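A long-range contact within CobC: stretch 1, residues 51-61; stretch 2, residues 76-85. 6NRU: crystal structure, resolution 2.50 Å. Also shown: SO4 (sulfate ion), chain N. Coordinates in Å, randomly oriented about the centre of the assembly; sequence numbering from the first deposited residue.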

# COMPACT_ATOMS: atom_id res chain seq x y z
N ASP A 51 16.19 7.84 -5.06
CA ASP A 51 16.58 7.77 -6.46
C ASP A 51 15.52 7.08 -7.31
O ASP A 51 15.73 6.92 -8.52
CB ASP A 51 17.93 7.05 -6.61
CG ASP A 51 18.04 5.83 -5.72
OD1 ASP A 51 19.16 5.27 -5.63
OD2 ASP A 51 17.02 5.43 -5.12
N LEU A 52 14.40 6.67 -6.72
CA LEU A 52 13.34 6.01 -7.46
C LEU A 52 12.05 6.10 -6.66
O LEU A 52 12.08 6.00 -5.43
CB LEU A 52 13.69 4.54 -7.74
CG LEU A 52 12.74 3.79 -8.67
CD1 LEU A 52 12.69 4.45 -10.05
CD2 LEU A 52 13.15 2.33 -8.79
N VAL A 53 10.93 6.28 -7.35
CA VAL A 53 9.61 6.29 -6.73
C VAL A 53 8.73 5.32 -7.51
O VAL A 53 8.57 5.45 -8.72
CB VAL A 53 8.98 7.69 -6.71
CG1 VAL A 53 7.58 7.61 -6.13
CG2 VAL A 53 9.84 8.65 -5.91
N LEU A 54 8.17 4.34 -6.81
CA LEU A 54 7.21 3.40 -7.37
C LEU A 54 5.87 3.63 -6.71
O LEU A 54 5.78 3.65 -5.47
CB LEU A 54 7.67 1.95 -7.18
CG LEU A 54 9.13 1.66 -7.52
CD1 LEU A 54 9.47 0.21 -7.19
CD2 LEU A 54 9.42 1.96 -8.98
N CYS A 55 4.83 3.81 -7.51
CA CYS A 55 3.53 4.23 -7.02
C CYS A 55 2.43 3.38 -7.65
O CYS A 55 2.57 2.89 -8.78
CB CYS A 55 3.29 5.71 -7.32
SG CYS A 55 1.78 6.40 -6.65
N SER A 56 1.34 3.20 -6.91
CA SER A 56 0.20 2.50 -7.47
C SER A 56 -0.53 3.40 -8.46
O SER A 56 -0.35 4.63 -8.48
CB SER A 56 -0.75 2.05 -6.36
OG SER A 56 -1.83 2.96 -6.21
N GLU A 57 -1.36 2.78 -9.30
CA GLU A 57 -2.11 3.53 -10.31
C GLU A 57 -3.17 4.43 -9.68
O GLU A 57 -3.47 5.50 -10.22
CB GLU A 57 -2.77 2.59 -11.30
CG GLU A 57 -1.83 1.68 -12.06
CD GLU A 57 -2.55 0.83 -13.08
OE1 GLU A 57 -3.74 0.52 -12.87
OE2 GLU A 57 -1.93 0.49 -14.11
N LEU A 58 -3.75 4.00 -8.55
CA LEU A 58 -4.89 4.70 -7.99
C LEU A 58 -4.50 6.10 -7.55
O LEU A 58 -3.45 6.32 -6.94
CB LEU A 58 -5.46 3.90 -6.81
CG LEU A 58 -5.78 2.44 -7.14
CD1 LEU A 58 -6.47 1.78 -5.97
CD2 LEU A 58 -6.63 2.34 -8.39
N GLU A 59 -5.37 7.07 -7.86
CA GLU A 59 -4.99 8.48 -7.74
C GLU A 59 -4.76 8.89 -6.30
O GLU A 59 -3.98 9.82 -6.04
CB GLU A 59 -6.04 9.36 -8.40
CG GLU A 59 -5.46 10.61 -9.05
CD GLU A 59 -4.49 10.27 -10.17
OE1 GLU A 59 -3.52 11.03 -10.35
OE2 GLU A 59 -4.72 9.26 -10.86
N ARG A 60 -5.42 8.24 -5.34
CA ARG A 60 -5.16 8.57 -3.94
C ARG A 60 -3.70 8.31 -3.57
O ARG A 60 -3.15 9.01 -2.72
CB ARG A 60 -6.10 7.78 -3.02
CG ARG A 60 -5.87 6.28 -2.99
CD ARG A 60 -7.19 5.54 -2.97
NE ARG A 60 -7.14 4.34 -2.14
CZ ARG A 60 -7.77 3.21 -2.44
NH1 ARG A 60 -8.48 3.12 -3.55
NH2 ARG A 60 -7.68 2.16 -1.63
N ALA A 61 -3.07 7.32 -4.21
CA ALA A 61 -1.65 7.07 -3.99
C ALA A 61 -0.80 8.08 -4.74
O ALA A 61 0.22 8.54 -4.22
CB ALA A 61 -1.30 5.65 -4.42
S SO4 N . -7.79 1.46 2.77
O1 SO4 N . -7.83 0.05 2.39
O2 SO4 N . -9.11 1.87 3.24
O3 SO4 N . -6.81 1.65 3.83
O4 SO4 N . -7.42 2.27 1.61
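Stretch 2 (76-85) VHIIPELNEM

Stretch 2 enters as a β-strand from Val76, paired with stretch 1 through Ile78. The two run parallel, their N-to-C directions differing by 25° (signed crossing angle -25°) and their axes approaching to 4.6 Å. Val53 pairs with Val76, Leu54 with His77 and Cys55 with Ile78, with CA-CA distances of 4.7 to 5.0 Å. As is usual in a parallel ladder, alternate residues carry the hydrogen bonds: His77 N donates to Val53 O (2.7 Å), Cys55 N to His77 O (2.8 Å), and Ile79 N to Cys55 O (2.8 Å). Beyond the strand, Pro80 to Leu82 form a 3-10 segment; proline, whose nitrogen has no hydrogen to donate, is well suited to its first position. The chain then continues in extended conformation through Glu84, while stretch 1 turns into a helix with Leu58 at its N-cap.

The β-branched Val53, Val76 and Ile78 favour extended backbone and share one face with Cys55; Val53 CB lies 4.0 Å from Val76 CG2, and Cys55 CB 4.1 Å from Ile78 CD1. Leu54 and His77 point to the other face. There Leu54 CB packs against Leu82 CD1 at 3.9 Å; Leu82, in the 3-10 segment, points its CA-to-CB bond toward stretch 1. Leu52 CD1 sits over the His77 ring, 3.8 Å from its centroid, in a CH-pi contact.

Past the strands, polar contacts join the apolar ones. Asn83, an amide with both acceptor and donor, answers Glu57 twice: OD1 accepts from Glu57 N (2.7 Å), and ND2 donates to Glu57 OE1 (2.9 Å). Farther along, Leu58 CD1 rests on Glu84 CB at 3.6 Å, and Arg60 NH2 forms a long salt bridge with Glu84 OE2 (3.9 Å) while donating to O4 of the sulfate (3.3 Å).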

# COMPACT_ATOMS: atom_id res chain seq x y z
N VAL A 76 9.03 8.78 -11.32
CA VAL A 76 7.90 8.09 -10.70
C VAL A 76 7.43 6.99 -11.65
O VAL A 76 6.92 7.28 -12.74
CB VAL A 76 6.75 9.05 -10.38
CG1 VAL A 76 5.55 8.28 -9.83
CG2 VAL A 76 7.21 10.11 -9.40
N HIS A 77 7.59 5.74 -11.24
CA HIS A 77 7.05 4.61 -11.98
C HIS A 77 5.67 4.27 -11.42
O HIS A 77 5.49 4.17 -10.21
CB HIS A 77 7.96 3.39 -11.88
CG HIS A 77 9.32 3.58 -12.47
ND1 HIS A 77 10.05 2.54 -13.01
CD2 HIS A 77 10.09 4.68 -12.59
CE1 HIS A 77 11.20 3.00 -13.45
NE2 HIS A 77 11.26 4.30 -13.21
N ILE A 78 4.70 4.09 -12.31
CA ILE A 78 3.36 3.67 -11.93
C ILE A 78 3.28 2.16 -12.12
O ILE A 78 3.25 1.67 -13.25
CB ILE A 78 2.29 4.40 -12.75
CG1 ILE A 78 2.46 5.91 -12.63
CG2 ILE A 78 0.91 4.00 -12.28
CD1 ILE A 78 2.26 6.42 -11.22
N ILE A 79 3.25 1.43 -11.01
CA ILE A 79 3.27 -0.03 -11.02
C ILE A 79 1.85 -0.52 -10.74
O ILE A 79 1.33 -0.28 -9.64
CB ILE A 79 4.27 -0.59 -10.00
CG1 ILE A 79 5.64 0.05 -10.20
CG2 ILE A 79 4.36 -2.10 -10.10
CD1 ILE A 79 6.22 -0.19 -11.58
N PRO A 80 1.19 -1.19 -11.69
CA PRO A 80 -0.16 -1.70 -11.42
C PRO A 80 -0.18 -2.81 -10.39
O PRO A 80 -1.24 -3.06 -9.79
CB PRO A 80 -0.63 -2.22 -12.79
CG PRO A 80 0.36 -1.68 -13.79
CD PRO A 80 1.64 -1.52 -13.05
N GLU A 81 0.94 -3.50 -10.17
CA GLU A 81 1.02 -4.50 -9.12
C GLU A 81 0.84 -3.90 -7.73
O GLU A 81 0.40 -4.60 -6.82
CB GLU A 81 2.35 -5.25 -9.20
CG GLU A 81 2.41 -6.33 -10.28
CD GLU A 81 2.55 -5.76 -11.68
OE1 GLU A 81 2.83 -4.54 -11.80
OE2 GLU A 81 2.38 -6.52 -12.65
N LEU A 82 1.17 -2.62 -7.57
CA LEU A 82 1.02 -1.92 -6.30
C LEU A 82 -0.41 -1.46 -6.04
O LEU A 82 -0.67 -0.85 -4.99
CB LEU A 82 1.96 -0.71 -6.25
CG LEU A 82 3.45 -1.01 -6.17
CD1 LEU A 82 4.28 0.26 -6.31
CD2 LEU A 82 3.79 -1.73 -4.87
N ASN A 83 -1.34 -1.75 -6.94
CA ASN A 83 -2.72 -1.30 -6.79
C ASN A 83 -3.40 -2.00 -5.62
O ASN A 83 -3.07 -3.13 -5.26
CB ASN A 83 -3.52 -1.56 -8.06
CG ASN A 83 -3.13 -0.64 -9.18
OD1 ASN A 83 -2.42 0.33 -8.98
ND2 ASN A 83 -3.61 -0.94 -10.38
N GLU A 84 -4.39 -1.32 -5.05
CA GLU A 84 -5.28 -1.95 -4.09
C GLU A 84 -6.00 -3.13 -4.74
O GLU A 84 -6.15 -3.19 -5.96
CB GLU A 84 -6.29 -0.92 -3.57
CG GLU A 84 -7.23 -1.41 -2.47
CD GLU A 84 -6.50 -1.97 -1.27
OE1 GLU A 84 -6.22 -3.19 -1.26
OE2 GLU A 84 -6.20 -1.20 -0.34
N MSE A 85 -6.41 -4.08 -3.90
CA MSE A 85 -7.23 -5.19 -4.36
C MSE A 85 -8.50 -4.66 -5.01
O MSE A 85 -9.07 -3.67 -4.54
CB MSE A 85 -7.57 -6.11 -3.19
CG MSE A 85 -7.86 -7.54 -3.59
SE MSE A 85 -8.16 -8.67 -2.03
CE MSE A 85 -10.10 -8.55 -1.94